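Local coordinates for protein trans-4-hydroxy-L-proline dehydratase (Clostridioides difficile 70-100-2010, PDB 6VXC) that uses a glycyl radical to dehydrate trans-4-hydroxy-L-proline to (S)-1-pyrroline-5-carboxylate in the anaerobic breakdown of hydroxyproline, at residues Lys352-Tyr357 / Leu663-His668. Numbering follows the deposited sequence.
Sequences KESSTY and LPTTCH
Thr666 meets Lys352 and Ser355 at the end of helix 348-353, a worked example of how one threonine hydroxyl can bond to both a carbonyl of a helix's last turn and an amide of the chain just beyond it. Thr666 belongs to a type II' beta turn, Pro664 to Cys667, that leads into helix 667-673 in the core of this glycyl radical enzyme. Thr666 OG1 donates to Lys352 O at 2.8 Å, arriving from above the carbonyl plane, 44° out of it. Ser355 N donates to Thr666 OG1 at 3.1 Å, so the one oxygen spans the helix end and the chain leaving it. With chi1 at 57°, OG1 sits between the backbone N and carbonyl carbon of its own residue, while CG2 is anti to the carbonyl carbon; this turns the hydroxyl to Lys352 O and Ser355 N. It makes no capping bond to the helix that Thr666 precedes. Thr666 N donates in addition to Glu353 O at 3.3 Å, again from above the carbonyl plane.

Thr665 closes over the same carbonyl with carbon: Thr665 CB lies 3.4 Å from Glu353 O, and CG2 continues to Ser354 CA. Its OG1 is engaged by Tyr470 instead, and its side chain is about 4 Å from that of Cys454, the probable thiyl radical site, which places this turn beside the active site. Ser354 OG is hydrogen-bonded to a glycerol, probably from crystallisation. Glu353 sends its extended chain away to Thr170, leaving its CB against Cys667, whose CB and SG both lie 4.0 Å from Glu353 CB.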
loop_
_atom_site.group_PDB
_atom_site.type_symbol
_atom_site.label_atom_id
_atom_site.label_comp_id
_atom_site.label_asym_id
_atom_site.label_seq_id
_atom_site.Cartn_x
_atom_site.Cartn_y
_atom_site.Cartn_z
ATOM N N LYS A 352 -11.156 -7.904 -3.449
ATOM C CA LYS A 352 -12.108 -7.278 -2.534
ATOM C C LYS A 352 -11.397 -6.369 -1.542
ATOM O O LYS A 352 -11.920 -5.311 -1.167
ATOM C CB LYS A 352 -12.897 -8.365 -1.791
ATOM C CG LYS A 352 -13.770 -9.258 -2.675
ATOM C CD LYS A 352 -14.561 -10.267 -1.828
ATOM C CE LYS A 352 -15.741 -10.844 -2.590
ATOM N NZ LYS A 352 -16.812 -11.317 -1.669
ATOM N N GLU A 353 -10.198 -6.757 -1.110
ATOM C CA GLU A 353 -9.494 -5.958 -0.124
ATOM C C GLU A 353 -8.674 -4.841 -0.757
ATOM O O GLU A 353 -8.278 -3.912 -0.048
ATOM C CB GLU A 353 -8.585 -6.832 0.754
ATOM C CG GLU A 353 -7.426 -7.520 0.018
ATOM C CD GLU A 353 -6.680 -8.531 0.901
ATOM O OE1 GLU A 353 -6.388 -8.203 2.062
ATOM O OE2 GLU A 353 -6.384 -9.659 0.442
ATOM N N SER A 354 -8.424 -4.892 -2.074
ATOM C CA SER A 354 -7.632 -3.872 -2.747
ATOM C C SER A 354 -8.231 -3.643 -4.142
ATOM O O SER A 354 -7.614 -3.897 -5.163
ATOM C CB SER A 354 -6.160 -4.284 -2.832
ATOM O OG SER A 354 -5.361 -3.250 -3.390
ATOM N N SER A 355 -9.446 -3.096 -4.189
ATOM C CA SER A 355 -10.226 -3.084 -5.427
ATOM C C SER A 355 -9.900 -1.821 -6.235
ATOM O O SER A 355 -10.677 -0.869 -6.312
ATOM C CB SER A 355 -11.712 -3.200 -5.098
ATOM O OG SER A 355 -12.487 -3.408 -6.265
ATOM N N THR A 356 -8.736 -1.845 -6.893
ATOM C CA THR A 356 -8.224 -0.675 -7.594
ATOM C C THR A 356 -7.198 -1.118 -8.625
ATOM O O THR A 356 -6.565 -2.164 -8.472
ATOM C CB THR A 356 -7.573 0.319 -6.620
ATOM O OG1 THR A 356 -7.062 1.443 -7.349
ATOM C CG2 THR A 356 -6.400 -0.344 -5.885
ATOM N N TYR A 357 -7.032 -0.300 -9.668
ATOM C CA TYR A 357 -5.892 -0.438 -10.573
ATOM C C TYR A 357 -4.605 0.139 -9.985
ATOM O O TYR A 357 -3.519 -0.183 -10.473
ATOM C CB TYR A 357 -6.154 0.269 -11.917
ATOM C CG TYR A 357 -7.232 -0.308 -12.814
ATOM C CD1 TYR A 357 -7.016 -1.466 -13.559
ATOM C CD2 TYR A 357 -8.462 0.322 -12.936
ATOM C CE1 TYR A 357 -8.020 -1.988 -14.396
ATOM C CE2 TYR A 357 -9.466 -0.175 -13.759
ATOM C CZ TYR A 357 -9.246 -1.335 -14.487
ATOM O OH TYR A 357 -10.249 -1.815 -15.301
ATOM N N LEU A 663 -5.532 0.408 9.070
ATOM C CA LEU A 663 -5.973 0.906 7.774
ATOM C C LEU A 663 -6.824 -0.166 7.100
ATOM O O LEU A 663 -6.715 -1.348 7.437
ATOM C CB LEU A 663 -4.783 1.309 6.882
ATOM C CG LEU A 663 -3.610 0.443 6.380
ATOM C CD1 LEU A 663 -2.905 -0.253 7.514
ATOM C CD2 LEU A 663 -3.968 -0.519 5.273
ATOM N N PRO A 664 -7.722 0.225 6.180
ATOM C CA PRO A 664 -8.645 -0.753 5.583
ATOM C C PRO A 664 -8.489 -0.976 4.078
ATOM O O PRO A 664 -8.975 -1.987 3.565
ATOM C CB PRO A 664 -10.008 -0.117 5.871
ATOM C CG PRO A 664 -9.707 1.384 5.632
ATOM C CD PRO A 664 -8.253 1.598 6.067
ATOM N N THR A 665 -7.875 -0.036 3.353
ATOM C CA THR A 665 -8.010 0.049 1.895
ATOM C C THR A 665 -9.487 -0.119 1.513
ATOM O O THR A 665 -10.300 0.730 1.879
ATOM C CB THR A 665 -7.089 -0.959 1.188
ATOM O OG1 THR A 665 -5.758 -0.839 1.712
ATOM C CG2 THR A 665 -7.058 -0.691 -0.316
ATOM N N THR A 666 -9.876 -1.171 0.786
ATOM C CA THR A 666 -11.301 -1.417 0.552
ATOM C C THR A 666 -11.826 -2.591 1.378
ATOM O O THR A 666 -12.960 -3.035 1.164
ATOM C CB THR A 666 -11.617 -1.634 -0.940
ATOM O OG1 THR A 666 -10.851 -2.717 -1.468
ATOM C CG2 THR A 666 -11.352 -0.356 -1.778
ATOM N N CYS A 667 -11.038 -3.091 2.327
ATOM C CA CYS A 667 -11.452 -4.263 3.079
ATOM C C CYS A 667 -12.565 -3.969 4.078
ATOM O O CYS A 667 -13.237 -4.915 4.516
ATOM C CB CYS A 667 -10.258 -4.879 3.804
ATOM S SG CYS A 667 -10.526 -6.580 4.298
ATOM N N HIS A 668 -12.787 -2.692 4.446
ATOM C CA HIS A 668 -13.906 -2.374 5.335
ATOM C C HIS A 668 -15.250 -2.618 4.664
ATOM O O HIS A 668 -16.239 -2.828 5.369
ATOM C CB HIS A 668 -13.824 -0.932 5.859
ATOM C CG HIS A 668 -13.893 0.120 4.794
ATOM N ND1 HIS A 668 -12.968 0.205 3.777
ATOM C CD2 HIS A 668 -14.745 1.159 4.621
ATOM C CE1 HIS A 668 -13.271 1.231 2.999
ATOM N NE2 HIS A 668 -14.345 1.827 3.489
#